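Local coordinates for peptidoglycan D,D-transpeptidase FtsI (Yersinia pestis, PDB 6SYN), which probably cross-links septal peptidoglycan as a class B penicillin-binding protein, a penicillin-sensitive D,D-transpeptidase of the periplasm involved in cell division, at residues L277-N282 and G308-A313; P347-Q350 and I355-A358. All blocks are in the same frame, centred on the assembly; numbering follows the deposited sequence.

Contact 1 (L277-N282 and G308-A313)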
ATOM      1  N   LEU A 277      19.417   2.543 -29.838  1.00 13.94           N
ATOM      2  CA  LEU A 277      20.873   2.609 -29.532  1.00 13.95           C
ATOM      3  C   LEU A 277      21.133   3.751 -28.551  1.00 14.01           C
ATOM      4  O   LEU A 277      20.352   4.696 -28.474  1.00 13.82           O
ATOM      5  CB  LEU A 277      21.660   2.801 -30.831  1.00 13.88           C
ATOM      6  CG  LEU A 277      21.637   1.605 -31.780  1.00 13.97           C
ATOM      7  CD1 LEU A 277      22.133   1.998 -33.163  1.00 14.05           C
ATOM      8  CD2 LEU A 277      22.461   0.453 -31.221  1.00 13.97           C
ATOM      9  N   PRO A 278      22.240   3.701 -27.771  1.00 13.94           N
ATOM     10  CA  PRO A 278      22.584   4.789 -26.856  1.00 13.87           C
ATOM     11  C   PRO A 278      22.751   6.103 -27.625  1.00 13.85           C
ATOM     12  O   PRO A 278      23.303   6.060 -28.706  1.00 13.75           O
ATOM     13  CB  PRO A 278      23.924   4.355 -26.248  1.00 14.00           C
ATOM     14  CG  PRO A 278      23.940   2.851 -26.426  1.00 13.99           C
ATOM     15  CD  PRO A 278      23.222   2.607 -27.736  1.00 13.86           C
ATOM     16  N   TYR A 279      22.240   7.210 -27.079  1.00 13.96           N
ATOM     17  CA  TYR A 279      22.392   8.574 -27.653  1.00 13.92           C
ATOM     18  C   TYR A 279      22.486   9.593 -26.516  1.00 14.51           C
ATOM     19  O   TYR A 279      22.345   9.205 -25.331  1.00 14.40           O
ATOM     20  CB  TYR A 279      21.269   8.880 -28.647  1.00 13.63           C
ATOM     21  CG  TYR A 279      19.945   9.298 -28.058  1.00 13.39           C
ATOM     22  CD1 TYR A 279      19.223   8.453 -27.230  1.00 13.26           C
ATOM     23  CD2 TYR A 279      19.384  10.528 -28.370  1.00 13.17           C
ATOM     24  CE1 TYR A 279      17.993   8.827 -26.711  1.00 13.17           C
ATOM     25  CE2 TYR A 279      18.157  10.919 -27.858  1.00 13.14           C
ATOM     26  CZ  TYR A 279      17.457  10.064 -27.025  1.00 13.23           C
ATOM     27  OH  TYR A 279      16.242  10.440 -26.522  1.00 13.20           O
ATOM     28  N   PHE A 280      22.756  10.853 -26.872  1.00 14.94           N
ATOM     29  CA  PHE A 280      23.005  11.953 -25.907  1.00 15.20           C
ATOM     30  C   PHE A 280      21.826  12.929 -25.927  1.00 15.18           C
ATOM     31  O   PHE A 280      21.242  13.209 -26.997  1.00 15.02           O
ATOM     32  CB  PHE A 280      24.354  12.630 -26.167  1.00 15.48           C
ATOM     33  CG  PHE A 280      25.547  11.854 -25.663  1.00 15.74           C
ATOM     34  CD1 PHE A 280      25.788  11.722 -24.305  1.00 15.91           C
ATOM     35  CD2 PHE A 280      26.435  11.255 -26.547  1.00 15.99           C
ATOM     36  CE1 PHE A 280      26.886  11.008 -23.842  1.00 16.24           C
ATOM     37  CE2 PHE A 280      27.533  10.542 -26.084  1.00 16.02           C
ATOM     38  CZ  PHE A 280      27.756  10.418 -24.733  1.00 16.17           C
ATOM     39  N   VAL A 281      21.490  13.387 -24.721  1.00 15.40           N
ATOM     40  CA  VAL A 281      20.447  14.395 -24.389  1.00 15.39           C
ATOM     41  C   VAL A 281      21.100  15.367 -23.394  1.00 15.87           C
ATOM     42  O   VAL A 281      21.365  14.950 -22.243  1.00 15.67           O
ATOM     43  CB  VAL A 281      19.196  13.685 -23.830  1.00 14.99           C
ATOM     44  CG1 VAL A 281      18.119  14.652 -23.359  1.00 14.97           C
ATOM     45  CG2 VAL A 281      18.624  12.705 -24.843  1.00 14.86           C
ATOM     46  N   ASN A 282      21.446  16.575 -23.854  1.00 16.57           N
ATOM     47  CA  ASN A 282      22.136  17.632 -23.059  1.00 17.42           C
ATOM     48  C   ASN A 282      23.491  17.125 -22.541  1.00 18.36           C
ATOM     49  O   ASN A 282      23.924  17.604 -21.463  1.00 18.72           O
ATOM     50  CB  ASN A 282      21.308  18.105 -21.855  1.00 17.40           C
ATOM     51  CG  ASN A 282      19.990  18.772 -22.198  1.00 17.24           C
ATOM     52  OD1 ASN A 282      19.094  18.830 -21.355  1.00 17.28           O
ATOM     53  ND2 ASN A 282      19.864  19.303 -23.405  1.00 16.76           N
ATOM     54  N   GLY A 308      13.816   4.291 -26.069  1.00  9.10           N
ATOM     55  CA  GLY A 308      12.499   4.175 -26.725  1.00  9.24           C
ATOM     56  C   GLY A 308      11.537   5.252 -26.260  1.00  9.42           C
ATOM     57  O   GLY A 308      11.072   6.020 -27.122  1.00  9.40           O
ATOM     58  N   VAL A 309      11.277   5.328 -24.948  1.00  9.66           N
ATOM     59  CA  VAL A 309      10.293   6.277 -24.339  1.00  9.86           C
ATOM     60  C   VAL A 309      10.870   7.700 -24.337  1.00  9.92           C
ATOM     61  O   VAL A 309      10.066   8.649 -24.447  1.00  9.95           O
ATOM     62  CB  VAL A 309       9.840   5.859 -22.921  1.00  9.94           C
ATOM     63  CG1 VAL A 309       9.022   4.577 -22.948  1.00 10.02           C
ATOM     64  CG2 VAL A 309      10.994   5.740 -21.935  1.00  9.89           C
ATOM     65  N   SER A 310      12.189   7.858 -24.193  1.00 10.04           N
ATOM     66  CA  SER A 310      12.866   9.181 -24.234  1.00 10.20           C
ATOM     67  C   SER A 310      12.657   9.800 -25.619  1.00 10.20           C
ATOM     68  O   SER A 310      12.407  11.017 -25.703  1.00 10.31           O
ATOM     69  CB  SER A 310      14.334   9.090 -23.900  1.00 10.25           C
ATOM     70  OG  SER A 310      15.086   8.717 -25.048  1.00 10.42           O
ATOM     71  N   LYS A 311      12.753   8.987 -26.670  1.00 10.21           N
ATOM     72  CA  LYS A 311      12.579   9.467 -28.064  1.00 10.31           C
ATOM     73  C   LYS A 311      11.109   9.848 -28.280  1.00 10.39           C
ATOM     74  O   LYS A 311      10.872  10.812 -29.034  1.00 10.69           O
ATOM     75  CB  LYS A 311      13.111   8.438 -29.066  1.00 10.27           C
ATOM     76  CG  LYS A 311      14.622   8.493 -29.255  1.00 10.21           C
ATOM     77  CD  LYS A 311      15.187   7.389 -30.110  1.00 10.20           C
ATOM     78  CE  LYS A 311      16.677   7.541 -30.338  1.00 10.25           C
ATOM     79  NZ  LYS A 311      17.127   6.828 -31.558  1.00 10.29           N
ATOM     80  N   LEU A 312      10.169   9.156 -27.622  1.00 10.30           N
ATOM     81  CA  LEU A 312       8.705   9.417 -27.749  1.00 10.26           C
ATOM     82  C   LEU A 312       8.350  10.732 -27.040  1.00 10.12           C
ATOM     83  O   LEU A 312       7.641  11.556 -27.645  1.00 10.14           O
ATOM     84  CB  LEU A 312       7.908   8.240 -27.172  1.00 10.30           C
ATOM     85  CG  LEU A 312       8.032   6.907 -27.917  1.00 10.29           C
ATOM     86  CD1 LEU A 312       7.170   5.837 -27.258  1.00 10.26           C
ATOM     87  CD2 LEU A 312       7.668   7.051 -29.390  1.00 10.28           C
ATOM     88  N   ALA A 313       8.829  10.914 -25.808  1.00 10.06           N
ATOM     89  CA  ALA A 313       8.719  12.170 -25.028  1.00  9.98           C
ATOM     90  C   ALA A 313       9.204  13.362 -25.862  1.00 10.04           C
ATOM     91  O   ALA A 313       8.450  14.346 -25.957  1.00 10.14           O
ATOM     92  CB  ALA A 313       9.514  12.058 -23.755  1.00  9.91           C
TER
HETATM   93  O   HOH W   1      19.610   5.936 -30.705  1.00  6.37           O

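Contact 2 (P347-Q350 and I355-A358)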
ATOM      1  N   PRO A 347       5.281  18.254 -11.018  1.00 17.38           N
ATOM      2  CA  PRO A 347       5.792  19.505 -11.578  1.00 18.49           C
ATOM      3  C   PRO A 347       4.732  20.433 -12.188  1.00 19.70           C
ATOM      4  O   PRO A 347       3.858  19.972 -12.899  1.00 19.85           O
ATOM      5  CB  PRO A 347       6.781  19.077 -12.676  1.00 17.88           C
ATOM      6  CG  PRO A 347       6.381  17.662 -13.012  1.00 17.80           C
ATOM      7  CD  PRO A 347       5.806  17.083 -11.734  1.00 17.58           C
ATOM      8  N   LYS A 348       4.869  21.726 -11.887  1.00 22.08           N
ATOM      9  CA  LYS A 348       4.075  22.843 -12.461  1.00 23.87           C
ATOM     10  C   LYS A 348       5.036  23.845 -13.121  1.00 24.23           C
ATOM     11  O   LYS A 348       4.639  25.006 -13.304  1.00 25.57           O
ATOM     12  CB  LYS A 348       3.221  23.473 -11.356  1.00 24.75           C
ATOM     13  CG  LYS A 348       2.359  22.489 -10.567  1.00 25.41           C
ATOM     14  CD  LYS A 348       1.010  23.050 -10.143  1.00 25.94           C
ATOM     15  CE  LYS A 348       0.399  22.337  -8.952  1.00 25.88           C
ATOM     16  NZ  LYS A 348      -0.788  23.056  -8.427  1.00 25.58           N
ATOM     17  N   LYS A 349       6.248  23.408 -13.475  1.00 24.75           N
ATOM     18  CA  LYS A 349       7.255  24.225 -14.209  1.00 25.98           C
ATOM     19  C   LYS A 349       6.868  24.265 -15.693  1.00 27.14           C
ATOM     20  O   LYS A 349       6.441  23.217 -16.218  1.00 27.52           O
ATOM     21  CB  LYS A 349       8.676  23.676 -14.025  1.00 25.71           C
ATOM     22  CG  LYS A 349       8.815  22.161 -14.076  1.00 25.68           C
ATOM     23  CD  LYS A 349      10.158  21.677 -14.577  1.00 25.71           C
ATOM     24  CE  LYS A 349      10.435  20.234 -14.208  1.00 25.57           C
ATOM     25  NZ  LYS A 349      11.784  19.807 -14.648  1.00 25.63           N
ATOM     26  N   GLN A 350       7.019  25.429 -16.336  1.00 28.47           N
ATOM     27  CA  GLN A 350       6.533  25.709 -17.716  1.00 29.10           C
ATOM     28  C   GLN A 350       7.692  25.667 -18.723  1.00 29.01           C
ATOM     29  O   GLN A 350       7.439  25.972 -19.905  1.00 29.52           O
ATOM     30  CB  GLN A 350       5.857  27.083 -17.772  1.00 30.08           C
ATOM     31  CG  GLN A 350       4.826  27.316 -16.674  1.00 31.07           C
ATOM     32  CD  GLN A 350       3.623  26.412 -16.799  1.00 31.38           C
ATOM     33  OE1 GLN A 350       3.048  26.267 -17.874  1.00 31.98           O
ATOM     34  NE2 GLN A 350       3.220  25.804 -15.692  1.00 30.55           N
ATOM     35  N   ILE A 355      16.766  16.768 -21.041  1.00 15.96           N
ATOM     36  CA  ILE A 355      17.084  15.634 -20.117  1.00 15.85           C
ATOM     37  C   ILE A 355      15.940  15.467 -19.106  1.00 15.32           C
ATOM     38  O   ILE A 355      15.660  14.314 -18.727  1.00 15.17           O
ATOM     39  CB  ILE A 355      18.457  15.803 -19.420  1.00 16.10           C
ATOM     40  CG1 ILE A 355      18.802  14.614 -18.515  1.00 16.19           C
ATOM     41  CG2 ILE A 355      18.538  17.111 -18.640  1.00 16.24           C
ATOM     42  CD1 ILE A 355      18.694  13.253 -19.171  1.00 16.18           C
ATOM     43  N   GLU A 356      15.304  16.561 -18.679  1.00 14.84           N
ATOM     44  CA  GLU A 356      14.172  16.511 -17.714  1.00 14.53           C
ATOM     45  C   GLU A 356      12.989  15.807 -18.388  1.00 14.42           C
ATOM     46  O   GLU A 356      12.466  14.842 -17.798  1.00 14.65           O
ATOM     47  CB  GLU A 356      13.844  17.910 -17.195  1.00 14.57           C
ATOM     48  CG  GLU A 356      14.770  18.336 -16.067  1.00 14.61           C
ATOM     49  CD  GLU A 356      14.774  19.814 -15.716  1.00 14.69           C
ATOM     50  OE1 GLU A 356      14.130  20.606 -16.440  1.00 14.78           O
ATOM     51  OE2 GLU A 356      15.420  20.169 -14.711  1.00 14.60           O
ATOM     52  N   ARG A 357      12.630  16.242 -19.599  1.00 14.31           N
ATOM     53  CA  ARG A 357      11.586  15.629 -20.467  1.00 14.06           C
ATOM     54  C   ARG A 357      11.833  14.122 -20.609  1.00 13.71           C
ATOM     55  O   ARG A 357      10.876  13.350 -20.416  1.00 14.00           O
ATOM     56  CB  ARG A 357      11.575  16.324 -21.832  1.00 14.25           C
ATOM     57  CG  ARG A 357      11.052  17.753 -21.771  1.00 14.37           C
ATOM     58  CD  ARG A 357      11.472  18.598 -22.953  1.00 14.40           C
ATOM     59  NE  ARG A 357      10.732  18.242 -24.151  1.00 14.36           N
ATOM     60  CZ  ARG A 357      10.953  18.750 -25.356  1.00 14.49           C
ATOM     61  NH1 ARG A 357      11.909  19.647 -25.539  1.00 14.70           N
ATOM     62  NH2 ARG A 357      10.216  18.356 -26.380  1.00 14.56           N
ATOM     63  N   ALA A 358      13.067  13.724 -20.928  1.00 13.28           N
ATOM     64  CA  ALA A 358      13.494  12.310 -21.070  1.00 12.95           C
ATOM     65  C   ALA A 358      13.257  11.553 -19.755  1.00 12.57           C
ATOM     66  O   ALA A 358      12.548  10.538 -19.773  1.00 12.52           O
ATOM     67  CB  ALA A 358      14.943  12.239 -21.490  1.00 12.88           C
TER

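Contact 1 (L277-N282 and G308-A313)
In the transpeptidase domain, Tyr-279 of the antiparallel hairpin 279-281/284-286 reaches across to Ser-310 and Lys-311 of helix 306-314, whose first residue, Asn-306, belongs to the SxN motif and lines the pocket of the bound penicillin-derived ligand. The side chain of Ser-310 is about 10 Å from that ligand, so the contact lies outside the pocket. The phenol makes a polar contact at its end and a nonpolar one over its face. Tyr-279 OH donates a hydrogen bond to Ser-310 OG (2.5 Å), which lies at the ring edge, in its plane. Ser-310 OG also bonds to Val-307 O one turn back, which ties the serine hydroxyl to both the hairpin and its own helix. The Lys-311 chain leaves the helix with CG anti to the carbonyl carbon (chi1 -81°) and runs nearly straight, antiparallel to the tyrosine side chain, bringing CE over the ring centre. Lys-311 CE stands 4.1 Å from the Tyr-279 ring centroid and 10° off the normal, a CH-pi contact; its CG meets Tyr-279 OH at 3.7 Å. The ammonium rises further from the same face, Lys-311 NZ being 5.2 Å from that centroid, at most a weak cation-pi attraction. Its stronger partner is Asn-275 O, and a water completes the link to the loop, accepting from Lys-311 NZ at 2.8 Å and donating to Leu-277 O at 2.7 Å.

Contact 2 (P347-Q350 and I355-A358)
Lys-349, in the loop that leads to helix 354-360, forms a salt bridge with Glu-356 in the opening turn of that helix, with Lys-349 NZ 3.1 Å from Glu-356 OE1. The ammonium does not meet the carboxylate head-on. Lys-349 NZ lies 3.2 Å from Glu-356 CD and 3.7 Å from Glu-356 OE2, and is raised about 3.0 Å out of the plane through Glu-356 CD, OE1 and OE2, so it sits over a face of the group. No hydrogen bond accompanies the ion pair, in keeping with that approach. With CG between the backbone N and the carbonyl carbon (chi1 41°), the extended lysine chain is carried across to the helix and meets the glutamate at a slant.

A cation-pi contact with Trp-352 gives the lysine a second partner.

Among the hydrogen bonds, Glu-356 OE1 accepts from the backbone N of Ser-353, which fixes the carboxylate beside the start of the helix, where the helix dipole would be expected to favour its charged form. Within the loop, Gln-350 NE2 donates to Lys-348 O at 2.9 Å, the donor standing well above the carbonyl plane (57° out of it).

The interface is small: 75 Å² in all, from Lys-349 and Glu-356 alone, with the ammonium also close to the glutamate's methylenes, and both residues also touch a crystal neighbour. Glu-356 OE1 accepting from Ser-353 N, three residues back, is the pattern of one half of a capping box at the start of helix 354-360, to which the lysine of the preceding loop adds a surface salt bridge.

In the fold
Both contacts belong to the transpeptidase domain, with their centres 15 Å apart. Contact 1 is complete by helix 306-314, and the chain passes through helix 319-327 and a loop before contact 2, which closes on helix 354-360. That last helix joins them. Asn-282 OD1 lies 3.1 Å from Ile-355 N, a probable hydrogen bond from hairpin to helix start; Val-281 CG1 packs on the same nitrogen, and Ser-310 CB meets Ala-358 CB at 4.0 Å. Helix 354-360 is thus held against the hairpin and against helix 306-314, whose first residue lines the ligand pocket, while the salt bridge of contact 2 remains at the surface.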